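Local coordinates for N-terminal acetyltransferase-like protein (Chaetomium thermophilum, PDB 5NNP) that probably serves as the helical-repeat auxiliary subunit of an N-terminal acetyltransferase, a scaffold for its partner subunits rather than itself the transferase, at residues A[209-214]-A[225-230]; A[244-249]-A[280-285]; A[257-262]-A[291-296]; A[312-317]-A[327-332]. One frame throughout, in Å; residues are numbered along the deposited sequence.

Interaction 1 (A[209-214]-A[225-230]); sequences QHLETD and MELRAS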
# COMPACT_ATOMS: atom_id res chain seq x y z
N GLN A 209 -12.62 -19.71 -22.85
CA GLN A 209 -13.93 -20.24 -23.18
C GLN A 209 -15.02 -19.67 -22.26
O GLN A 209 -16.08 -19.25 -22.73
CB GLN A 209 -13.88 -21.77 -23.11
CG GLN A 209 -15.23 -22.47 -23.10
CD GLN A 209 -15.11 -23.96 -22.77
OE1 GLN A 209 -14.08 -24.58 -23.01
NE2 GLN A 209 -16.18 -24.52 -22.20
N HIS A 210 -14.75 -19.65 -20.96
CA HIS A 210 -15.73 -19.16 -19.99
C HIS A 210 -15.87 -17.65 -20.08
O HIS A 210 -16.94 -17.10 -19.85
CB HIS A 210 -15.34 -19.58 -18.57
CG HIS A 210 -16.20 -18.97 -17.50
ND1 HIS A 210 -15.81 -17.88 -16.75
CD2 HIS A 210 -17.43 -19.32 -17.05
CE1 HIS A 210 -16.76 -17.58 -15.89
NE2 HIS A 210 -17.76 -18.44 -16.05
N LEU A 211 -14.77 -16.99 -20.42
CA LEU A 211 -14.77 -15.55 -20.58
C LEU A 211 -15.71 -15.15 -21.68
O LEU A 211 -16.63 -14.36 -21.47
CB LEU A 211 -13.38 -15.02 -20.90
CG LEU A 211 -13.30 -13.50 -20.78
CD1 LEU A 211 -13.38 -13.08 -19.29
CD2 LEU A 211 -12.04 -12.95 -21.45
N GLU A 212 -15.48 -15.71 -22.86
CA GLU A 212 -16.26 -15.41 -24.06
C GLU A 212 -17.71 -15.87 -23.97
O GLU A 212 -18.61 -15.23 -24.51
CB GLU A 212 -15.59 -16.04 -25.28
CG GLU A 212 -14.16 -15.57 -25.49
CD GLU A 212 -14.07 -14.09 -25.81
OE1 GLU A 212 -15.11 -13.47 -26.10
OE2 GLU A 212 -12.95 -13.55 -25.77
N THR A 213 -17.95 -16.98 -23.28
CA THR A 213 -19.29 -17.51 -23.18
C THR A 213 -20.15 -16.85 -22.09
O THR A 213 -21.30 -16.49 -22.34
CB THR A 213 -19.26 -19.01 -22.92
OG1 THR A 213 -18.60 -19.65 -24.02
CG2 THR A 213 -20.67 -19.56 -22.83
N ASP A 214 -19.62 -16.69 -20.88
CA ASP A 214 -20.46 -16.25 -19.77
C ASP A 214 -20.17 -14.82 -19.35
O ASP A 214 -21.00 -14.19 -18.70
CB ASP A 214 -20.29 -17.18 -18.56
CG ASP A 214 -20.93 -18.55 -18.77
OD1 ASP A 214 -21.44 -18.84 -19.88
OD2 ASP A 214 -20.91 -19.35 -17.81
N MET A 225 -11.38 -7.08 -21.01
CA MET A 225 -10.46 -6.81 -22.10
C MET A 225 -9.05 -7.28 -21.80
O MET A 225 -8.35 -7.77 -22.69
CB MET A 225 -10.46 -5.33 -22.44
CG MET A 225 -11.75 -4.87 -23.09
SD MET A 225 -11.72 -3.12 -23.48
CE MET A 225 -13.45 -2.91 -23.94
N GLU A 226 -8.62 -7.12 -20.54
CA GLU A 226 -7.27 -7.53 -20.17
C GLU A 226 -7.15 -9.05 -20.04
O GLU A 226 -6.15 -9.63 -20.48
CB GLU A 226 -6.85 -6.83 -18.88
CG GLU A 226 -6.40 -5.39 -19.10
CD GLU A 226 -5.69 -4.79 -17.91
OE1 GLU A 226 -5.89 -5.31 -16.79
OE2 GLU A 226 -4.95 -3.79 -18.09
N LEU A 227 -8.16 -9.69 -19.46
CA LEU A 227 -8.20 -11.15 -19.39
C LEU A 227 -8.19 -11.76 -20.80
O LEU A 227 -7.46 -12.72 -21.07
CB LEU A 227 -9.43 -11.62 -18.60
CG LEU A 227 -9.43 -11.31 -17.11
CD1 LEU A 227 -10.76 -11.67 -16.49
CD2 LEU A 227 -8.33 -12.06 -16.40
N ARG A 228 -8.99 -11.20 -21.71
CA ARG A 228 -9.03 -11.73 -23.06
C ARG A 228 -7.63 -11.68 -23.71
O ARG A 228 -7.19 -12.67 -24.31
CB ARG A 228 -10.05 -10.97 -23.92
CG ARG A 228 -10.06 -11.37 -25.40
CD ARG A 228 -11.43 -11.22 -26.06
NE ARG A 228 -11.97 -9.87 -25.92
CZ ARG A 228 -13.19 -9.60 -25.47
NH1 ARG A 228 -14.01 -10.58 -25.14
NH2 ARG A 228 -13.59 -8.34 -25.36
N ALA A 229 -6.93 -10.56 -23.58
CA ALA A 229 -5.63 -10.43 -24.24
C ALA A 229 -4.61 -11.36 -23.60
O ALA A 229 -3.86 -12.05 -24.29
CB ALA A 229 -5.13 -8.99 -24.19
N SER A 230 -4.60 -11.37 -22.27
CA SER A 230 -3.70 -12.23 -21.52
C SER A 230 -3.84 -13.71 -21.92
O SER A 230 -2.84 -14.39 -22.14
CB SER A 230 -3.96 -12.06 -20.03
OG SER A 230 -3.09 -12.89 -19.28
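Leu211 presses its CD2 methyl against the backbone of helix 221-234 at Arg228, and this apolar spot is the close-packed part of the contact. CD2 comes within 3.5 Å of Arg228 N and 3.7 Å of Arg228 CB, and also lies 4.1 Å from Leu227 CB. Leu211 holds CG anti to the backbone N (chi1 -168°), which carries its two methyls to helix 221-234, where the other one, CD1, meets Leu227 CD1 at 4.1 Å. Leucines suit this side because their methyls pack on each other and on the turn of backbone at Arg228. Asn195 of helix 185-200 touches both leucines, so three successive helices converge here. The short segments run in roughly opposite directions, at 140°, with axes 10.4 Å apart; such packing of neighbouring helices builds the superhelical solenoid of the TPR clan, to which this region belongs. Ala229, on another side of helix 221-234, turns to helix 238-251, where its small methyl allows close approach. Toward the partly exposed side the contact changes to charge. The Arg228 chain bends at chi3 and brings NH1 to the Glu212 carboxylate, 3.2 Å from Glu212 OE2 in a salt bridge whose detail is uncertain, because OE2 is modelled too close to the arginine; the bond from NH1 to Glu212 OE1 is weak and angled. With an alanine here in place of Arg228, Glu212 would probably lose its charge partner across the helices and be freer to swing toward solvent.

Interaction 2 (A[244-249]-A[280-285]); sequences AYRALL and YDEYAA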
# COMPACT_ATOMS: atom_id res chain seq x y z
N ALA A 244 -6.64 -7.80 -29.69
CA ALA A 244 -7.03 -7.54 -28.31
C ALA A 244 -6.21 -6.43 -27.67
O ALA A 244 -6.75 -5.60 -26.94
CB ALA A 244 -6.92 -8.81 -27.49
N TYR A 245 -4.92 -6.43 -27.95
CA TYR A 245 -4.03 -5.40 -27.41
C TYR A 245 -4.29 -4.05 -28.09
O TYR A 245 -4.15 -2.99 -27.46
CB TYR A 245 -2.57 -5.81 -27.56
CG TYR A 245 -2.13 -6.78 -26.49
CD1 TYR A 245 -2.10 -6.39 -25.15
CD2 TYR A 245 -1.78 -8.09 -26.80
CE1 TYR A 245 -1.71 -7.27 -24.14
CE2 TYR A 245 -1.39 -8.98 -25.80
CZ TYR A 245 -1.36 -8.56 -24.48
OH TYR A 245 -0.96 -9.43 -23.49
N ARG A 246 -4.71 -4.09 -29.35
CA ARG A 246 -5.12 -2.88 -30.03
C ARG A 246 -6.34 -2.26 -29.36
O ARG A 246 -6.41 -1.04 -29.17
CB ARG A 246 -5.41 -3.15 -31.51
CG ARG A 246 -4.16 -3.31 -32.33
CD ARG A 246 -4.46 -3.29 -33.81
NE ARG A 246 -3.29 -2.80 -34.54
CZ ARG A 246 -2.37 -3.58 -35.09
NH1 ARG A 246 -2.49 -4.91 -35.01
NH2 ARG A 246 -1.34 -3.04 -35.72
N ALA A 247 -7.31 -3.10 -28.98
CA ALA A 247 -8.49 -2.65 -28.24
C ALA A 247 -8.12 -1.93 -26.94
O ALA A 247 -8.68 -0.88 -26.61
CB ALA A 247 -9.41 -3.81 -27.95
N LEU A 248 -7.15 -2.50 -26.22
CA LEU A 248 -6.71 -1.92 -24.96
C LEU A 248 -5.95 -0.61 -25.19
O LEU A 248 -6.06 0.33 -24.39
CB LEU A 248 -5.84 -2.91 -24.18
CG LEU A 248 -6.60 -4.06 -23.52
CD1 LEU A 248 -5.68 -5.25 -23.23
CD2 LEU A 248 -7.29 -3.60 -22.22
N LEU A 249 -5.20 -0.55 -26.29
CA LEU A 249 -4.41 0.64 -26.58
C LEU A 249 -5.33 1.80 -26.89
O LEU A 249 -5.10 2.93 -26.43
CB LEU A 249 -3.46 0.41 -27.76
CG LEU A 249 -2.12 -0.26 -27.46
CD1 LEU A 249 -1.43 -0.62 -28.76
CD2 LEU A 249 -1.25 0.65 -26.61
N TYR A 280 4.18 2.47 -33.03
CA TYR A 280 4.07 3.64 -32.15
C TYR A 280 3.61 4.89 -32.88
O TYR A 280 2.78 5.64 -32.38
CB TYR A 280 5.39 3.91 -31.44
CG TYR A 280 5.71 2.89 -30.39
CD1 TYR A 280 6.46 1.76 -30.68
CD2 TYR A 280 5.22 3.03 -29.09
CE1 TYR A 280 6.74 0.81 -29.71
CE2 TYR A 280 5.50 2.10 -28.12
CZ TYR A 280 6.26 0.99 -28.43
OH TYR A 280 6.54 0.06 -27.46
N ASP A 281 4.15 5.12 -34.07
CA ASP A 281 3.77 6.30 -34.84
C ASP A 281 2.28 6.24 -35.15
O ASP A 281 1.59 7.25 -35.14
CB ASP A 281 4.59 6.41 -36.13
CG ASP A 281 6.04 6.75 -35.87
OD1 ASP A 281 6.33 7.31 -34.80
OD2 ASP A 281 6.90 6.47 -36.73
N GLU A 282 1.80 5.03 -35.40
CA GLU A 282 0.40 4.86 -35.72
C GLU A 282 -0.51 5.37 -34.61
O GLU A 282 -1.47 6.07 -34.89
CB GLU A 282 0.10 3.40 -36.00
CG GLU A 282 -1.33 3.15 -36.38
CD GLU A 282 -1.59 1.70 -36.66
OE1 GLU A 282 -0.78 1.10 -37.39
OE2 GLU A 282 -2.60 1.18 -36.15
N TYR A 283 -0.20 5.05 -33.36
CA TYR A 283 -1.04 5.51 -32.25
C TYR A 283 -0.77 6.96 -31.91
O TYR A 283 -1.65 7.64 -31.41
CB TYR A 283 -0.88 4.60 -31.03
CG TYR A 283 -1.62 3.30 -31.28
CD1 TYR A 283 -2.97 3.18 -30.98
CD2 TYR A 283 -1.00 2.23 -31.90
CE1 TYR A 283 -3.66 2.03 -31.25
CE2 TYR A 283 -1.68 1.08 -32.17
CZ TYR A 283 -3.01 0.97 -31.85
OH TYR A 283 -3.68 -0.20 -32.13
N ALA A 284 0.44 7.44 -32.20
CA ALA A 284 0.78 8.86 -31.98
C ALA A 284 -0.04 9.76 -32.91
O ALA A 284 -0.52 10.83 -32.51
CB ALA A 284 2.26 9.09 -32.19
N ALA A 285 -0.21 9.32 -34.15
CA ALA A 285 -1.07 10.00 -35.11
C ALA A 285 -2.53 9.96 -34.67
O ALA A 285 -3.25 10.94 -34.79
CB ALA A 285 -0.91 9.37 -36.48
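Tyr283 reaches from helix 273-286 to lay one face of its ring against Leu249 and its hydroxyl against the chain of Arg246. Its CB points toward helix 238-251, and CG, anti to the carbonyl carbon (chi1 -75°), sends the ring on across the gap. Of the two ring carbons flanking CZ, CE1 meets Leu249 CB at 3.9 Å and CE2 meets Leu249 CD1 at 3.8 Å. This methyl lies over the face, offset toward the ring's edge and 4.0 Å from the Tyr283 centroid, in a CH-pi contact. At the tip, OH sits 3.2 Å from Arg246 CG, with CB, CD and NE of that extended chain also close by. The two short segments run roughly parallel, 36° apart with axes 12.5 Å from each other, and helix 256-265 comes between them in the chain, a next-but-one pairing that a TPR-like solenoid brings about. The long ring suits so wide a gap: a serine in its place would probably take the ring face away from Leu249 CD1 and open a gap beside Arg246. Arg246 NE and Glu282 OE2, 4.3 Å apart, are beyond salt-bridge range, which implies that dispersion and CH-pi contact do most of the holding, with charge attraction only a modest addition at the margin.

Interaction 3 (A[257-262]-A[291-296]); sequences DYYKGL and DAAKRL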
# COMPACT_ATOMS: atom_id res chain seq x y z
N ASP A 257 2.54 -1.86 -21.23
CA ASP A 257 2.41 -3.28 -21.53
C ASP A 257 1.51 -3.59 -22.73
O ASP A 257 1.68 -4.63 -23.37
CB ASP A 257 1.90 -4.04 -20.31
CG ASP A 257 2.93 -4.13 -19.22
OD1 ASP A 257 4.13 -3.88 -19.51
OD2 ASP A 257 2.56 -4.43 -18.07
N TYR A 258 0.57 -2.70 -23.05
CA TYR A 258 -0.29 -2.93 -24.22
C TYR A 258 0.56 -2.85 -25.49
O TYR A 258 0.33 -3.63 -26.42
CB TYR A 258 -1.44 -1.93 -24.29
CG TYR A 258 -2.40 -1.96 -23.11
CD1 TYR A 258 -2.52 -3.11 -22.31
CD2 TYR A 258 -3.17 -0.86 -22.79
CE1 TYR A 258 -3.39 -3.14 -21.23
CE2 TYR A 258 -4.04 -0.88 -21.70
CZ TYR A 258 -4.15 -2.03 -20.93
OH TYR A 258 -5.00 -2.06 -19.85
N TYR A 259 1.53 -1.94 -25.53
CA TYR A 259 2.42 -1.88 -26.69
C TYR A 259 3.28 -3.16 -26.77
O TYR A 259 3.43 -3.75 -27.84
CB TYR A 259 3.31 -0.64 -26.67
CG TYR A 259 2.57 0.67 -26.83
CD1 TYR A 259 2.25 1.16 -28.09
CD2 TYR A 259 2.21 1.43 -25.72
CE1 TYR A 259 1.57 2.36 -28.25
CE2 TYR A 259 1.53 2.63 -25.87
CZ TYR A 259 1.22 3.09 -27.13
OH TYR A 259 0.55 4.29 -27.26
N LYS A 260 3.83 -3.58 -25.63
CA LYS A 260 4.63 -4.81 -25.59
C LYS A 260 3.82 -5.98 -26.14
O LYS A 260 4.28 -6.68 -27.04
CB LYS A 260 5.10 -5.12 -24.16
CG LYS A 260 6.21 -4.20 -23.68
CD LYS A 260 6.68 -4.55 -22.28
CE LYS A 260 7.82 -3.64 -21.85
NZ LYS A 260 8.41 -4.09 -20.56
N GLY A 261 2.61 -6.16 -25.61
CA GLY A 261 1.70 -7.18 -26.07
C GLY A 261 1.43 -7.15 -27.56
O GLY A 261 1.54 -8.18 -28.23
N LEU A 262 1.06 -5.98 -28.09
CA LEU A 262 0.80 -5.84 -29.52
C LEU A 262 2.02 -6.26 -30.32
O LEU A 262 1.94 -7.11 -31.22
CB LEU A 262 0.43 -4.40 -29.89
CG LEU A 262 0.17 -4.15 -31.38
CD1 LEU A 262 -0.96 -5.06 -31.89
CD2 LEU A 262 -0.14 -2.68 -31.66
N ASP A 291 1.54 11.04 -24.58
CA ASP A 291 2.97 11.20 -24.40
C ASP A 291 3.67 9.89 -24.73
O ASP A 291 4.70 9.88 -25.40
CB ASP A 291 3.31 11.63 -22.98
CG ASP A 291 4.77 12.00 -22.82
OD1 ASP A 291 5.27 12.87 -23.59
OD2 ASP A 291 5.43 11.40 -21.95
N ALA A 292 3.09 8.78 -24.26
CA ALA A 292 3.64 7.45 -24.46
C ALA A 292 3.97 7.14 -25.93
O ALA A 292 5.06 6.64 -26.24
CB ALA A 292 2.69 6.40 -23.92
N ALA A 293 3.03 7.45 -26.81
CA ALA A 293 3.18 7.13 -28.22
C ALA A 293 4.33 7.90 -28.87
O ALA A 293 4.76 7.56 -29.98
CB ALA A 293 1.87 7.39 -28.97
N LYS A 294 4.85 8.92 -28.19
CA LYS A 294 6.00 9.67 -28.70
C LYS A 294 7.28 9.30 -27.96
O LYS A 294 8.36 9.28 -28.56
CB LYS A 294 5.79 11.18 -28.57
CG LYS A 294 4.62 11.73 -29.35
CD LYS A 294 4.39 13.20 -29.02
CE LYS A 294 3.47 13.86 -30.01
NZ LYS A 294 2.05 13.43 -29.83
N ARG A 295 7.15 9.02 -26.67
CA ARG A 295 8.30 8.90 -25.76
C ARG A 295 8.92 7.51 -25.74
O ARG A 295 10.15 7.37 -25.67
CB ARG A 295 7.88 9.26 -24.33
CG ARG A 295 9.02 9.16 -23.34
CD ARG A 295 8.49 9.26 -21.91
NE ARG A 295 7.99 7.98 -21.39
CZ ARG A 295 6.72 7.60 -21.40
NH1 ARG A 295 6.38 6.42 -20.89
NH2 ARG A 295 5.78 8.38 -21.91
N LEU A 296 8.07 6.49 -25.78
CA LEU A 296 8.48 5.09 -25.66
C LEU A 296 9.52 4.65 -26.70
O LEU A 296 10.49 3.99 -26.33
CB LEU A 296 7.24 4.18 -25.71
CG LEU A 296 6.49 4.19 -24.38
CD1 LEU A 296 5.13 3.48 -24.43
CD2 LEU A 296 7.36 3.57 -23.31
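The ring of Tyr259 projects from helix 256-265 toward the short helix 292-295 and is met along one side by Leu296 and Ala292, with Ala293 at its phenolic end. Tyr259 CG lies anti to the carbonyl carbon (chi1 -67°), directing the ring at these residues. Leu296 crosses the tyrosine at a slant, its CD1 methyl 3.8 Å from Tyr259 CD2. Ala292 CB approaches the same half of the ring obliquely, 4.4 Å from Tyr259 CE2. Farther out, Ala293 CB touches Tyr259 OH at 3.8 Å. Alanines suit these places because their short side chains let the ring lie near the backbone of helix 292-295. Within the TPR-clan solenoid this contact ties two helices separated in sequence by helix 273-286, and that helix joins in, Tyr280 stacking on the Tyr259 ring and Tyr283 also touching it. The hydroxyl of Tyr259 is hydrogen-bonded to Pro253 O, a bond that satisfies this buried group and helps hold the ring in place. Behind the alanines, a salt bridge of 3.0 Å from Arg295 NH2 to Asp291 OD2 links the start of the short helix to its next turn, and Asp291 also serves Tyr313 and Asn328. Arg295 packs against a modified side chain of another protein chain.

Interaction 4 (A[312-317]-A[327-332]); sequences AYLTLM and ANLKHL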
# COMPACT_ATOMS: atom_id res chain seq x y z
N ALA A 312 12.90 16.17 -31.89
CA ALA A 312 11.50 16.53 -32.12
C ALA A 312 10.66 16.45 -30.85
O ALA A 312 9.73 17.24 -30.67
CB ALA A 312 10.92 15.66 -33.19
N TYR A 313 10.98 15.51 -29.96
CA TYR A 313 10.26 15.41 -28.70
C TYR A 313 10.66 16.56 -27.78
O TYR A 313 9.79 17.22 -27.20
CB TYR A 313 10.53 14.06 -28.02
CG TYR A 313 9.82 13.86 -26.71
CD1 TYR A 313 8.51 13.42 -26.68
CD2 TYR A 313 10.45 14.12 -25.49
CE1 TYR A 313 7.83 13.23 -25.47
CE2 TYR A 313 9.78 13.94 -24.27
CZ TYR A 313 8.47 13.49 -24.27
OH TYR A 313 7.78 13.30 -23.09
N LEU A 314 11.96 16.82 -27.66
CA LEU A 314 12.45 17.91 -26.81
C LEU A 314 11.89 19.27 -27.24
O LEU A 314 11.54 20.09 -26.40
CB LEU A 314 13.98 17.95 -26.81
CG LEU A 314 14.64 16.95 -25.86
CD1 LEU A 314 16.15 17.14 -25.87
CD2 LEU A 314 14.09 17.08 -24.43
N THR A 315 11.81 19.51 -28.55
CA THR A 315 11.28 20.78 -29.04
C THR A 315 9.84 21.01 -28.58
O THR A 315 9.49 22.11 -28.15
CB THR A 315 11.31 20.86 -30.57
OG1 THR A 315 12.65 20.66 -31.04
CG2 THR A 315 10.80 22.23 -31.04
N LEU A 316 9.01 19.97 -28.70
CA LEU A 316 7.64 20.01 -28.18
C LEU A 316 7.60 20.40 -26.71
O LEU A 316 6.84 21.28 -26.32
CB LEU A 316 6.95 18.66 -28.35
CG LEU A 316 6.30 18.37 -29.70
CD1 LEU A 316 5.93 16.91 -29.77
CD2 LEU A 316 5.08 19.24 -29.90
N MET A 317 8.41 19.74 -25.90
CA MET A 317 8.31 19.95 -24.46
C MET A 317 8.87 21.32 -24.07
O MET A 317 8.26 22.05 -23.30
CB MET A 317 9.01 18.82 -23.69
CG MET A 317 8.48 17.43 -24.00
SD MET A 317 6.77 17.10 -23.47
CE MET A 317 7.04 16.36 -21.86
N ALA A 327 12.59 14.67 -15.87
CA ALA A 327 12.09 13.56 -15.06
C ALA A 327 11.42 12.48 -15.91
O ALA A 327 11.42 11.31 -15.57
CB ALA A 327 11.12 14.07 -14.02
N ASN A 328 10.86 12.90 -17.04
CA ASN A 328 10.18 12.02 -17.97
C ASN A 328 11.17 11.27 -18.87
O ASN A 328 10.80 10.30 -19.53
CB ASN A 328 9.19 12.82 -18.81
CG ASN A 328 8.07 11.97 -19.38
OD1 ASN A 328 7.51 11.11 -18.69
ND2 ASN A 328 7.73 12.21 -20.65
N LEU A 329 12.43 11.69 -18.87
CA LEU A 329 13.41 11.09 -19.77
C LEU A 329 14.64 10.45 -19.10
O LEU A 329 15.37 9.70 -19.75
CB LEU A 329 13.87 12.14 -20.79
CG LEU A 329 12.83 12.69 -21.78
CD1 LEU A 329 13.38 13.86 -22.55
CD2 LEU A 329 12.33 11.62 -22.75
N LYS A 330 14.85 10.72 -17.81
CA LYS A 330 16.09 10.29 -17.14
C LYS A 330 16.30 8.78 -17.10
O LYS A 330 17.42 8.32 -16.90
CB LYS A 330 16.13 10.83 -15.71
CG LYS A 330 15.02 10.32 -14.80
CD LYS A 330 15.17 10.92 -13.43
CE LYS A 330 14.56 10.04 -12.37
NZ LYS A 330 14.78 10.62 -11.02
N HIS A 331 15.22 8.02 -17.28
CA HIS A 331 15.31 6.56 -17.37
C HIS A 331 16.19 6.10 -18.53
O HIS A 331 16.67 4.96 -18.53
CB HIS A 331 13.91 5.96 -17.52
CG HIS A 331 13.24 6.31 -18.82
ND1 HIS A 331 12.62 7.53 -19.03
CD2 HIS A 331 13.09 5.61 -19.96
CE1 HIS A 331 12.11 7.55 -20.25
NE2 HIS A 331 12.39 6.40 -20.84
N LEU A 332 16.37 6.96 -19.53
CA LEU A 332 17.20 6.63 -20.70
C LEU A 332 18.69 6.78 -20.44
O LEU A 332 19.52 6.31 -21.21
CB LEU A 332 16.82 7.52 -21.89
CG LEU A 332 15.43 7.38 -22.50
CD1 LEU A 332 15.20 8.52 -23.46
CD2 LEU A 332 15.29 6.05 -23.21
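Leu329 sets its two methyls against Tyr313 and Leu314 of helix 303-320. CD2 lies 3.8 Å from Tyr313 CE2, with the two side chains running past each other in opposite senses, and CD1 meets Leu314 CD2 at 3.8 Å. The Tyr313 ring reaches this place with CG anti to the backbone N (chi1 -179°), and Met317 CG, one helical turn on, packs over one of its faces. At the phenolic end Asn328 ND2 stands at the ring edge, 2.7 Å from Tyr313 OH, but the N-H angle of 122° makes this a weak hydrogen bond. Asp291, just before helix 292-295, probably positions both groups: its OD1 is hydrogen-bonded to Tyr313 OH and its OD2 to Asn328 ND2, so one carboxylate spans the two. Farther out, Asn328 OD1 binds a glycerol, probably from the crystallisation liquor, while Met317 and Asn328 both pack on another protein chain. The contact thus fastens consecutive helices 303-320 and 325-329 of the solenoid beside a subunit interface. A phenol and an amide suit the spot because both can hydrogen-bond to the carboxylate; their partners imply that Asp291, more than the weak bond between them, aligns these buried polar ends.

Interactions 3 and 4 are buried throughout: interaction 3 is apolar and aromatic, while interaction 4 adds a weak, buried phenol-amide bond. Interactions 1 and 2 are partly exposed and add charged side chains at their margins, a salt bridge in interaction 1 and only a looser attraction in interaction 2. Interactions 2 and 3 alternate along the chain and interlock through stacked tyrosines, their centres about 8 Å apart. Interaction 1 precedes them in series; its helix 221-234 packs on helix 238-251 of interaction 2, and Glu226 probably hydrogen-bonds Tyr258 of interaction 3. Asp291 carries interaction 3 into interaction 4. Interactions 1 and 4, their nearest atoms about 19 Å apart, do not touch.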